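Outer membrane porin F (PDB 4RLC) forms an eight-stranded beta-barrel in the outer membrane of Pseudomonas aeruginosa with its N-terminal domain, and probably lets small molecules pass. Local coordinates at residues 113-117 with 118-122. Numbering follows the deposited sequence.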
ATOM      1  N   THR A 113      -3.663  -2.095 -19.044  1.00 31.33           N
ATOM      2  CA  THR A 113      -4.184  -2.293 -20.361  1.00 34.67           C
ATOM      3  C   THR A 113      -5.404  -1.397 -20.519  1.00 35.40           C
ATOM      4  O   THR A 113      -6.330  -1.368 -19.661  1.00 31.55           O
ATOM      5  CB  THR A 113      -4.599  -3.740 -20.563  1.00 39.16           C
ATOM      6  OG1 THR A 113      -3.442  -4.563 -20.330  1.00 42.55           O
ATOM      7  CG2 THR A 113      -5.177  -3.947 -21.963  1.00 41.18           C
ATOM      8  N   ASN A 114      -5.428  -0.701 -21.634  1.00 35.04           N
ATOM      9  CA  ASN A 114      -6.533   0.186 -21.908  1.00 40.25           C
ATOM     10  C   ASN A 114      -7.181  -0.265 -23.180  1.00 41.66           C
ATOM     11  O   ASN A 114      -6.530  -0.423 -24.230  1.00 37.93           O
ATOM     12  CB  ASN A 114      -6.048   1.637 -21.941  1.00 45.70           C
ATOM     13  CG  ASN A 114      -4.565   1.739 -22.200  1.00 54.68           C
ATOM     14  OD1 ASN A 114      -4.085   1.228 -23.207  1.00 59.36           O
ATOM     15  ND2 ASN A 114      -3.805   2.340 -21.253  1.00 60.56           N
ATOM     16  N   ILE A 115      -8.482  -0.510 -23.111  1.00 32.65           N
ATOM     17  CA  ILE A 115      -9.193  -0.877 -24.314  1.00 34.36           C
ATOM     18  C   ILE A 115     -10.185   0.237 -24.539  1.00 36.41           C
ATOM     19  O   ILE A 115     -11.138   0.428 -23.706  1.00 37.13           O
ATOM     20  CB  ILE A 115      -9.923  -2.232 -24.214  1.00 43.32           C
ATOM     21  CG1 ILE A 115      -8.998  -3.346 -23.655  1.00 47.14           C
ATOM     22  CG2 ILE A 115     -10.488  -2.636 -25.560  1.00 48.15           C
ATOM     23  CD1 ILE A 115      -8.026  -3.985 -24.635  1.00 49.10           C
ATOM     24  N   ASN A 116     -10.038   0.915 -25.682  1.00 28.75           N
ATOM     25  CA  ASN A 116     -10.856   2.056 -25.950  1.00 28.92           C
ATOM     26  C   ASN A 116     -11.658   1.845 -27.244  1.00 27.10           C
ATOM     27  O   ASN A 116     -11.653   0.759 -27.799  1.00 27.77           O
ATOM     28  CB  ASN A 116      -9.981   3.262 -25.921  1.00 31.05           C
ATOM     29  CG  ASN A 116      -9.597   3.625 -24.511  1.00 42.09           C
ATOM     30  OD1 ASN A 116     -10.403   4.221 -23.765  1.00 52.97           O
ATOM     31  ND2 ASN A 116      -8.435   3.207 -24.102  1.00 42.99           N
ATOM     32  N   SER A 117     -12.418   2.837 -27.672  1.00 25.32           N
ATOM     33  CA  SER A 117     -13.343   2.635 -28.772  1.00 26.58           C
ATOM     34  C   SER A 117     -12.656   2.417 -30.089  1.00 25.16           C
ATOM     35  O   SER A 117     -13.223   1.789 -30.967  1.00 25.17           O
ATOM     36  CB  SER A 117     -14.284   3.834 -28.940  1.00 29.38           C
ATOM     37  OG  SER A 117     -14.875   4.183 -27.700  1.00 37.79           O
ATOM     38  N   ASP A 118     -11.474   3.003 -30.269  1.00 22.82           N
ATOM     39  CA  ASP A 118     -10.768   2.836 -31.576  1.00 24.45           C
ATOM     40  C   ASP A 118      -9.280   2.535 -31.419  1.00 24.59           C
ATOM     41  O   ASP A 118      -8.476   2.756 -32.333  1.00 27.47           O
ATOM     42  CB  ASP A 118     -10.979   4.015 -32.481  1.00 23.29           C
ATOM     43  CG  ASP A 118     -12.461   4.302 -32.757  1.00 26.24           C
ATOM     44  OD1 ASP A 118     -13.045   5.069 -31.931  1.00 28.90           O
ATOM     45  OD2 ASP A 118     -13.021   3.859 -33.768  1.00 25.11           O
ATOM     46  N   SER A 119      -8.937   2.023 -30.254  1.00 24.77           N
ATOM     47  CA  SER A 119      -7.531   1.788 -29.900  1.00 27.12           C
ATOM     48  C   SER A 119      -7.420   0.866 -28.716  1.00 28.03           C
ATOM     49  O   SER A 119      -8.391   0.622 -27.922  1.00 26.00           O
ATOM     50  CB  SER A 119      -6.858   3.114 -29.543  1.00 28.86           C
ATOM     51  OG  SER A 119      -7.310   3.586 -28.291  1.00 30.24           O
ATOM     52  N   GLN A 120      -6.224   0.353 -28.533  1.00 26.35           N
ATOM     53  CA  GLN A 120      -5.960  -0.381 -27.314  1.00 28.10           C
ATOM     54  C   GLN A 120      -4.469  -0.351 -27.049  1.00 28.82           C
ATOM     55  O   GLN A 120      -3.666  -0.093 -27.953  1.00 26.89           O
ATOM     56  CB  GLN A 120      -6.411  -1.803 -27.463  1.00 33.19           C
ATOM     57  CG  GLN A 120      -5.792  -2.555 -28.597  1.00 39.11           C
ATOM     58  CD  GLN A 120      -5.983  -4.049 -28.462  1.00 52.74           C
ATOM     59  OE1 GLN A 120      -6.407  -4.729 -29.402  1.00 58.45           O
ATOM     60  NE2 GLN A 120      -5.665  -4.575 -27.283  1.00 63.45           N
ATOM     61  N   GLY A 121      -4.096  -0.597 -25.823  1.00 28.34           N
ATOM     62  CA  GLY A 121      -2.674  -0.769 -25.586  1.00 29.10           C
ATOM     63  C   GLY A 121      -2.373  -1.220 -24.219  1.00 29.08           C
ATOM     64  O   GLY A 121      -3.271  -1.449 -23.388  1.00 28.70           O
ATOM     65  N   ARG A 122      -1.084  -1.289 -23.961  1.00 27.65           N
ATOM     66  CA  ARG A 122      -0.597  -1.812 -22.723  1.00 27.34           C
ATOM     67  C   ARG A 122       0.613  -1.017 -22.347  1.00 27.69           C
ATOM     68  O   ARG A 122       1.437  -0.705 -23.197  1.00 25.41           O
ATOM     69  CB  ARG A 122      -0.185  -3.274 -22.916  1.00 32.99           C
ATOM     70  CG  ARG A 122       0.362  -3.981 -21.683  1.00 43.22           C
ATOM     71  CD  ARG A 122      -0.752  -4.356 -20.709  1.00 52.89           C
ATOM     72  NE  ARG A 122      -0.431  -5.373 -19.685  1.00 59.44           N
ATOM     73  CZ  ARG A 122      -1.113  -5.576 -18.539  1.00 65.71           C
ATOM     74  NH1 ARG A 122      -2.154  -4.824 -18.189  1.00 63.03           N
ATOM     75  NH2 ARG A 122      -0.740  -6.544 -17.704  1.00 73.52           N
TER
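Asn114 and Gly121 form the hydrogen-bonded pair of a two-stranded antiparallel hairpin, their segment axes 178° apart: Asn114 N to Gly121 O and Gly121 N to Asn114 O are both 2.9 Å. Two pairs nearer the turn a single further bond follows, Asn116 N to Ser119 O at 2.8 Å, so Ser117 and Asp118 occupy the reversal. Asn114 O, which accepts Gly121 N, also receives a CA-H...O contact from Gln120 CA at 3.1 Å.

The non-hydrogen-bonded pairs, Thr113 with Arg122 and Ile115 with Gln120, put their side chains on one face of the sheet. Ile115 and Gln120 run alongside each other in the same direction, and the methyl CD1 of Ile115 meets the amide NE2 of Gln120 at 3.6 Å. Arg122 starts with CG anti to the backbone N and then bends at chi2 (76°), which swings the guanidinium back across Thr113. Thr113 OG1 sits oblique to the guanidinium, and the bond from NH1 is weak, bent to 117°; the hydroxyl's place is uncertain. On the other face, Asn114 turns its CG to 3.6 Å from Gly121 O.

At its barrel end, Thr113 also bonds through its backbone to His80, tying the hairpin to the adjacent strand 80-91. The chemistry implies that the projecting end of the hairpin, residues 113-122, is joined across its strands mainly by three backbone bonds; its mostly polar, largely exposed side chains are consistent with an aqueous surface.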